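Local coordinates for protein glutathione s-transferase (Haemonchus contortus, PDB 2WS2) that probably catalyses the transfer of glutathione to electrophilic halides, releasing the halide ion, as a sigma-family glutathione transferase, at residues 90-95 / 157-162; 164-167 / 171-174; 138-141 / 147-150. All coordinates share one frame; numbering follows the deposited sequence.

Contact 1: residues 90-95 / 157-162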
loop_
_atom_site.group_PDB
_atom_site.type_symbol
_atom_site.label_atom_id
_atom_site.label_comp_id
_atom_site.label_asym_id
_atom_site.label_seq_id
_atom_site.Cartn_x
_atom_site.Cartn_y
_atom_site.Cartn_z
ATOM N N SER A 90 8.516 -0.217 3.490
ATOM C CA SER A 90 7.791 -0.635 4.701
ATOM C C SER A 90 7.357 0.567 5.544
ATOM O O SER A 90 6.337 0.521 6.234
ATOM C CB SER A 90 8.656 -1.571 5.583
ATOM O OG SER A 90 9.618 -0.792 6.339
ATOM N N ILE A 91 8.187 1.604 5.538
ATOM C CA ILE A 91 7.853 2.899 6.239
ATOM C C ILE A 91 6.719 3.732 5.549
ATOM O O ILE A 91 5.764 4.112 6.184
ATOM C CB ILE A 91 9.110 3.779 6.485
ATOM C CG1 ILE A 91 10.114 2.995 7.342
ATOM C CG2 ILE A 91 8.691 5.116 7.209
ATOM C CD1 ILE A 91 11.465 3.678 7.597
ATOM N N ALA A 92 6.823 3.961 4.244
ATOM C CA ALA A 92 5.667 4.439 3.424
ATOM C C ALA A 92 4.343 3.667 3.604
ATOM O O ALA A 92 3.253 4.226 3.470
ATOM C CB ALA A 92 6.032 4.482 1.946
ATOM N N ASP A 93 4.449 2.372 3.873
ATOM C CA ASP A 93 3.287 1.523 4.044
ATOM C C ASP A 93 2.740 1.844 5.451
ATOM O O ASP A 93 1.540 1.979 5.665
ATOM C CB ASP A 93 3.745 0.085 4.004
ATOM C CG ASP A 93 3.248 -0.695 2.748
ATOM O OD1 ASP A 93 2.890 -0.138 1.668
ATOM O OD2 ASP A 93 3.313 -1.909 2.869
ATOM N N GLN A 94 3.654 1.933 6.416
ATOM C CA GLN A 94 3.292 2.140 7.808
ATOM C C GLN A 94 2.660 3.531 8.012
ATOM O O GLN A 94 1.700 3.687 8.773
ATOM C CB GLN A 94 4.528 2.010 8.698
ATOM C CG GLN A 94 4.272 2.330 10.162
ATOM C CD GLN A 94 3.511 1.206 10.837
ATOM O OE1 GLN A 94 3.518 0.066 10.355
ATOM N NE2 GLN A 94 2.882 1.499 11.951
ATOM N N PHE A 95 3.238 4.538 7.364
ATOM C CA PHE A 95 2.678 5.896 7.405
ATOM C C PHE A 95 1.264 5.878 6.826
ATOM O O PHE A 95 0.320 6.402 7.425
ATOM C CB PHE A 95 3.599 6.887 6.668
ATOM C CG PHE A 95 2.956 8.193 6.355
ATOM C CD1 PHE A 95 2.744 9.145 7.360
ATOM C CD2 PHE A 95 2.531 8.481 5.056
ATOM C CE1 PHE A 95 2.139 10.361 7.090
ATOM C CE2 PHE A 95 1.924 9.728 4.750
ATOM C CZ PHE A 95 1.720 10.662 5.784
ATOM N N ASP A 157 10.795 9.685 3.379
ATOM C CA ASP A 157 10.926 11.074 3.867
ATOM C C ASP A 157 9.808 11.986 3.332
ATOM O O ASP A 157 9.189 12.737 4.091
ATOM C CB ASP A 157 12.301 11.600 3.447
ATOM C CG ASP A 157 13.421 10.933 4.228
ATOM O OD1 ASP A 157 13.295 10.833 5.441
ATOM O OD2 ASP A 157 14.409 10.489 3.637
ATOM N N LEU A 158 9.513 11.891 2.035
ATOM C CA LEU A 158 8.547 12.801 1.454
ATOM C C LEU A 158 7.180 12.625 2.093
ATOM O O LEU A 158 6.520 13.612 2.424
ATOM C CB LEU A 158 8.551 12.761 -0.076
ATOM C CG LEU A 158 9.898 13.109 -0.712
ATOM C CD1 LEU A 158 9.845 13.099 -2.200
ATOM C CD2 LEU A 158 10.455 14.489 -0.204
ATOM N N TYR A 159 6.825 11.381 2.415
ATOM C CA TYR A 159 5.446 11.104 2.808
ATOM C C TYR A 159 5.179 11.565 4.226
ATOM O O TYR A 159 4.125 12.097 4.530
ATOM C CB TYR A 159 5.137 9.610 2.710
ATOM C CG TYR A 159 4.451 9.177 1.427
ATOM C CD1 TYR A 159 3.094 9.410 1.225
ATOM C CD2 TYR A 159 5.147 8.461 0.452
ATOM C CE1 TYR A 159 2.443 8.992 0.056
ATOM C CE2 TYR A 159 4.490 8.025 -0.737
ATOM C CZ TYR A 159 3.156 8.292 -0.911
ATOM O OH TYR A 159 2.538 7.891 -2.070
ATOM N N VAL A 160 6.113 11.325 5.124
ATOM C CA VAL A 160 5.791 11.632 6.497
ATOM C C VAL A 160 5.959 13.138 6.783
ATOM O O VAL A 160 5.244 13.685 7.612
ATOM C CB VAL A 160 6.468 10.649 7.523
ATOM C CG1 VAL A 160 7.444 9.738 6.833
ATOM C CG2 VAL A 160 7.107 11.381 8.753
ATOM N N ALA A 161 6.855 13.783 6.053
ATOM C CA ALA A 161 7.222 15.192 6.324
ATOM C C ALA A 161 6.158 16.141 5.778
ATOM O O ALA A 161 5.967 17.264 6.303
ATOM C CB ALA A 161 8.607 15.523 5.733
ATOM N N GLU A 162 5.457 15.687 4.726
ATOM C CA GLU A 162 4.346 16.417 4.129
ATOM C C GLU A 162 3.071 16.467 5.000
ATOM O O GLU A 162 2.333 17.421 4.918
ATOM C CB GLU A 162 4.080 15.903 2.690
ATOM C CG GLU A 162 2.865 16.447 1.961
ATOM C CD GLU A 162 2.884 17.987 1.753
ATOM O OE1 GLU A 162 1.791 18.579 1.812
ATOM O OE2 GLU A 162 3.962 18.584 1.511
#
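The Phe95 ring lays one face against the backbone of helix 155-162. Val160 CA stands over that face, 4.1 Å from the centroid of the Phe95 ring and only 19° off its normal, which makes the approach a CH-pi contact. Tyr159 C lies over the same face with about the same offset as Val160 CA, while Tyr159 O sits further out, 3.1 Å from Phe95 CZ. At the CD2 side of the ring, Phe95 CD2 is 3.7 Å from Tyr159 CB, and at the other side Phe95 CD1 packs 4.0 Å from Val160 CB, placing the phenyl group across two consecutive residues. The Tyr159 ring meets its neighbours obliquely: Phe95 CE2 comes to its CD1 atom, while Ala92 CB, one turn earlier on helix 82-100, lies 4.3 Å from Tyr159 CD2. The Phe95 and Tyr159 side chains cross at about a right angle. Phe95 gets there because CG is anti to the backbone N (chi1 165°), which carries the ring out across the gap between the helices.

The axes of segments 90-95 and 157-162 come within 9.4 Å and their directions differ by 27°, so the two segments run roughly the same way within the buried core of the all-helical C-terminal domain. Asp157 OD2 accepts a bond from Thr154 N, consistent with the N-capping box known from glutathione transferases. Around this pair, Tyr159 also touches helix 16-24 of the thioredoxin-like domain, Ala161 packs on helix 177-186, and Gln94 on helix 82-100 bonds to Gln50 and Gln63 of the second subunit.

Contact 2: residues 164-167 / 171-174. Unlike the reference sequence in segment 164-167: Gly164 (reference Thr).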
loop_
_atom_site.group_PDB
_atom_site.type_symbol
_atom_site.label_atom_id
_atom_site.label_comp_id
_atom_site.label_asym_id
_atom_site.label_seq_id
_atom_site.Cartn_x
_atom_site.Cartn_y
_atom_site.Cartn_z
ATOM N N GLY A 164 2.902 17.516 7.674
ATOM C CA GLY A 164 3.057 18.764 8.439
ATOM C C GLY A 164 2.096 19.856 7.983
ATOM O O GLY A 164 2.002 20.931 8.606
ATOM N N PHE A 165 1.338 19.574 6.923
ATOM C CA PHE A 165 0.394 20.555 6.435
ATOM C C PHE A 165 -0.975 20.382 7.012
ATOM O O PHE A 165 -1.957 20.924 6.502
ATOM C CB PHE A 165 0.398 20.618 4.918
ATOM C CG PHE A 165 1.640 21.202 4.398
ATOM C CD1 PHE A 165 1.945 22.546 4.658
ATOM C CD2 PHE A 165 2.571 20.419 3.739
ATOM C CE1 PHE A 165 3.146 23.115 4.215
ATOM C CE2 PHE A 165 3.772 20.965 3.295
ATOM C CZ PHE A 165 4.059 22.326 3.524
ATOM N N THR A 166 -1.057 19.656 8.107
ATOM C CA THR A 166 -2.350 19.535 8.718
ATOM C C THR A 166 -2.328 20.363 9.992
ATOM O O THR A 166 -2.908 19.962 10.975
ATOM C CB THR A 166 -2.876 18.030 8.840
ATOM O OG1 THR A 166 -2.344 17.393 9.995
ATOM C CG2 THR A 166 -2.483 17.216 7.622
ATOM N N GLU A 167 -1.708 21.561 9.923
ATOM C CA GLU A 167 -1.612 22.474 11.099
ATOM C C GLU A 167 -2.947 23.025 11.595
ATOM O O GLU A 167 -2.967 23.937 12.462
ATOM C CB GLU A 167 -0.580 23.604 10.929
ATOM C CG GLU A 167 -0.858 24.599 9.839
ATOM C CD GLU A 167 -0.342 24.152 8.493
ATOM O OE1 GLU A 167 -0.902 23.196 7.921
ATOM O OE2 GLU A 167 0.631 24.761 8.002
ATOM N N LYS A 171 -0.438 21.233 17.558
ATOM C CA LYS A 171 0.313 20.428 18.531
ATOM C C LYS A 171 0.585 18.996 18.017
ATOM O O LYS A 171 0.630 18.034 18.793
ATOM C CB LYS A 171 -0.413 20.401 19.887
ATOM C CG LYS A 171 -1.940 20.243 19.780
ATOM C CD LYS A 171 -2.666 20.396 21.134
ATOM C CE LYS A 171 -4.122 19.914 21.013
ATOM N NZ LYS A 171 -4.964 20.817 20.175
ATOM N N LEU A 172 0.767 18.891 16.708
ATOM C CA LEU A 172 0.941 17.601 16.027
ATOM C C LEU A 172 2.183 16.850 16.527
ATOM O O LEU A 172 2.048 15.781 17.121
ATOM C CB LEU A 172 0.922 17.779 14.519
ATOM C CG LEU A 172 0.826 16.517 13.627
ATOM C CD1 LEU A 172 -0.394 15.627 13.919
ATOM C CD2 LEU A 172 0.821 16.952 12.215
ATOM N N TYR A 173 3.386 17.388 16.345
ATOM C CA TYR A 173 4.536 16.690 16.935
ATOM C C TYR A 173 5.023 17.350 18.234
ATOM O O TYR A 173 6.198 17.728 18.347
ATOM C CB TYR A 173 5.719 16.446 15.954
ATOM C CG TYR A 173 5.526 16.672 14.457
ATOM C CD1 TYR A 173 6.621 16.772 13.631
ATOM C CD2 TYR A 173 4.285 16.793 13.881
ATOM C CE1 TYR A 173 6.507 16.974 12.280
ATOM C CE2 TYR A 173 4.156 17.013 12.530
ATOM C CZ TYR A 173 5.264 17.110 11.744
ATOM O OH TYR A 173 5.130 17.303 10.407
ATOM N N ASP A 174 4.102 17.490 19.196
ATOM C CA ASP A 174 4.376 18.141 20.480
ATOM C C ASP A 174 5.499 17.413 21.241
ATOM O O ASP A 174 6.656 17.854 21.215
ATOM C CB ASP A 174 3.088 18.295 21.320
ATOM C CG ASP A 174 3.268 19.262 22.509
ATOM O OD1 ASP A 174 3.697 20.421 22.286
ATOM O OD2 ASP A 174 2.981 18.863 23.656
#
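Tyr173 meets Gly164 within the irregular connection between helices 155-162 and 177-186 of the GST C-terminal domain, a loop that folds back on itself. The tyrosine adopts an unusual conformation: CG nearly eclipses the backbone N (chi1 -12°), and the long side chain reaches across to 164-167 and brings OH beside Gly164. Gly164 CA sits at the ring's edge, near its plane, 3.2 Å from Tyr173 OH, a tight approach. Gly164 N is also close, at 3.5 Å from Tyr173 OH, yet no bond is formed there. Outside the loop, the Tyr173 ring packs on Val179, Lys180 and Ala183 of helix 177-186 and meets the ring of Phe133.

Leu172 is buried, touching Phe125 and Phe133 of helix 118-143. Its CG stands anti to the backbone N (chi1 -169°), which brings CD2 to the Thr166 hydroxyl. The two side chains cross at a slant, so that a single methyl of the leucine, rather than its whole branched end, does the touching. The meeting is simple van der Waals packing, with Thr166 OG1 3.9 Å from Leu172 CD2.

Contact 3: residues 138-141 / 147-150; sequences KILK and YLVG
Ile139 packs on Leu148 where the chain, having left helix 118-143, turns back past that helix's last turns before entering helix 155-162; this connection between the two helices lies in the all-helical GST C-terminal domain. Going along the helix, Ile139 is the first residue to touch. Its CG2 branch, anti to the backbone N (chi1 -66° for the CG1 branch), lies 3.2 Å from Leu148 O and 3.8 Å from Leu148 CD2, so one methyl meets both main chain and side chain. The other branch ends at CD1, which is 4.2 Å from the same Leu148 CD2, giving the leucine methyl a place against both arms of the isoleucine.

Leu140 comes next and approaches from its far end: CG is anti to the carbonyl carbon (chi1 -70°), and CD2 lies 4.1 Å from Tyr147 O. Together the two helix residues put apolar carbon round Leu148 CD2. The contact rests on these methyl-to-methyl pairs, since the segments share no hydrogen bond; it buries 192 Å² in all.

Beyond the two segments, Ile139 touches Ile91 on helix 82-100, while both leucines, which are buried, have His182 of helix 177-186 as a neighbour. Asn143 ND2 bonds to both Tyr147 O and Gly150 O, tying the loop to the end of the helix, and Leu148 N probably bonds to Asp157 OD1 in the first turn of helix 155-162. The leucine pair closes across the gap with Leu140 CD2 4.0 Å from Leu148 CD2.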
loop_
_atom_site.group_PDB
_atom_site.type_symbol
_atom_site.label_atom_id
_atom_site.label_comp_id
_atom_site.label_asym_id
_atom_site.label_seq_id
_atom_site.Cartn_x
_atom_site.Cartn_y
_atom_site.Cartn_z
ATOM N N LYS A 138 12.208 6.679 16.910
ATOM C CA LYS A 138 13.113 5.515 17.010
ATOM C C LYS A 138 13.978 5.271 15.764
ATOM O O LYS A 138 15.218 5.138 15.885
ATOM C CB LYS A 138 12.328 4.241 17.391
ATOM C CG LYS A 138 12.029 4.156 18.869
ATOM C CD LYS A 138 10.635 3.584 19.147
ATOM C CE LYS A 138 10.282 3.523 20.636
ATOM N NZ LYS A 138 11.089 4.417 21.564
ATOM N N ILE A 139 13.348 5.238 14.580
ATOM C CA ILE A 139 14.045 5.086 13.306
ATOM C C ILE A 139 15.041 6.218 13.015
ATOM O O ILE A 139 16.152 5.987 12.525
ATOM C CB ILE A 139 13.069 5.109 12.098
ATOM C CG1 ILE A 139 12.137 3.891 12.087
ATOM C CG2 ILE A 139 13.853 5.115 10.818
ATOM C CD1 ILE A 139 11.021 4.041 11.029
ATOM N N LEU A 140 14.605 7.448 13.264
ATOM C CA LEU A 140 15.494 8.573 13.133
ATOM C C LEU A 140 16.739 8.333 14.000
ATOM O O LEU A 140 17.828 8.394 13.495
ATOM C CB LEU A 140 14.802 9.893 13.505
ATOM C CG LEU A 140 13.722 10.469 12.580
ATOM C CD1 LEU A 140 13.367 11.893 13.015
ATOM C CD2 LEU A 140 14.106 10.471 11.135
ATOM N N LYS A 141 16.540 8.043 15.280
ATOM C CA LYS A 141 17.619 7.862 16.261
ATOM C C LYS A 141 18.650 6.804 15.813
ATOM O O LYS A 141 19.844 7.059 15.755
ATOM C CB LYS A 141 17.012 7.526 17.627
ATOM C CG LYS A 141 17.999 7.457 18.785
ATOM C CD LYS A 141 17.447 6.596 19.946
ATOM C CE LYS A 141 18.443 6.474 21.116
ATOM N NZ LYS A 141 19.801 5.983 20.665
ATOM N N TYR A 147 17.943 11.644 8.367
ATOM C CA TYR A 147 16.972 10.980 7.424
ATOM C C TYR A 147 16.473 9.619 7.903
ATOM O O TYR A 147 17.069 9.006 8.760
ATOM C CB TYR A 147 17.614 10.749 6.057
ATOM C CG TYR A 147 18.046 12.003 5.342
ATOM C CD1 TYR A 147 19.390 12.322 5.213
ATOM C CD2 TYR A 147 17.107 12.875 4.787
ATOM C CE1 TYR A 147 19.800 13.492 4.550
ATOM C CE2 TYR A 147 17.504 14.047 4.136
ATOM C CZ TYR A 147 18.847 14.354 4.022
ATOM O OH TYR A 147 19.233 15.517 3.365
ATOM N N LEU A 148 15.394 9.101 7.298
ATOM C CA LEU A 148 14.822 7.868 7.816
ATOM C C LEU A 148 15.622 6.619 7.437
ATOM O O LEU A 148 15.663 5.648 8.189
ATOM C CB LEU A 148 13.328 7.721 7.454
ATOM C CG LEU A 148 12.193 8.495 8.148
ATOM C CD1 LEU A 148 11.029 8.668 7.136
ATOM C CD2 LEU A 148 11.671 7.862 9.419
ATOM N N VAL A 149 16.283 6.659 6.292
ATOM C CA VAL A 149 16.851 5.452 5.678
ATOM C C VAL A 149 18.054 5.925 4.859
ATOM O O VAL A 149 17.954 6.835 4.044
ATOM C CB VAL A 149 15.767 4.736 4.783
ATOM C CG1 VAL A 149 16.328 3.499 4.115
ATOM C CG2 VAL A 149 14.550 4.386 5.609
ATOM N N GLY A 150 19.215 5.352 5.133
ATOM C CA GLY A 150 20.441 5.754 4.443
ATOM C C GLY A 150 20.756 7.184 4.811
ATOM O O GLY A 150 20.515 7.593 5.944
#

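Contacts 1 and 3 are continuous, with centres about 12 Å apart and contact 3 nested within the chain loop that contact 1 closes. Ile91 CD1 joins them at 3.5 Å from Ile139 CD1, and Val160 CG1 lies 3.8 Å from Leu148 CD1, so one apolar layer spans helices 82-100, 118-143 and 155-162. Contact 2 follows contact 1 in the chain, its centre about 15 Å away; there Ala161 O approaches Tyr173 OH at 4.2 Å, packing only. Contacts 2 and 3 stay about 8 Å apart at their nearest atoms. Segment 157-162 also touches helix 16-24 of the thioredoxin-like domain, which in this family supplies most of the glutathione site, through Leu158 and Tyr159.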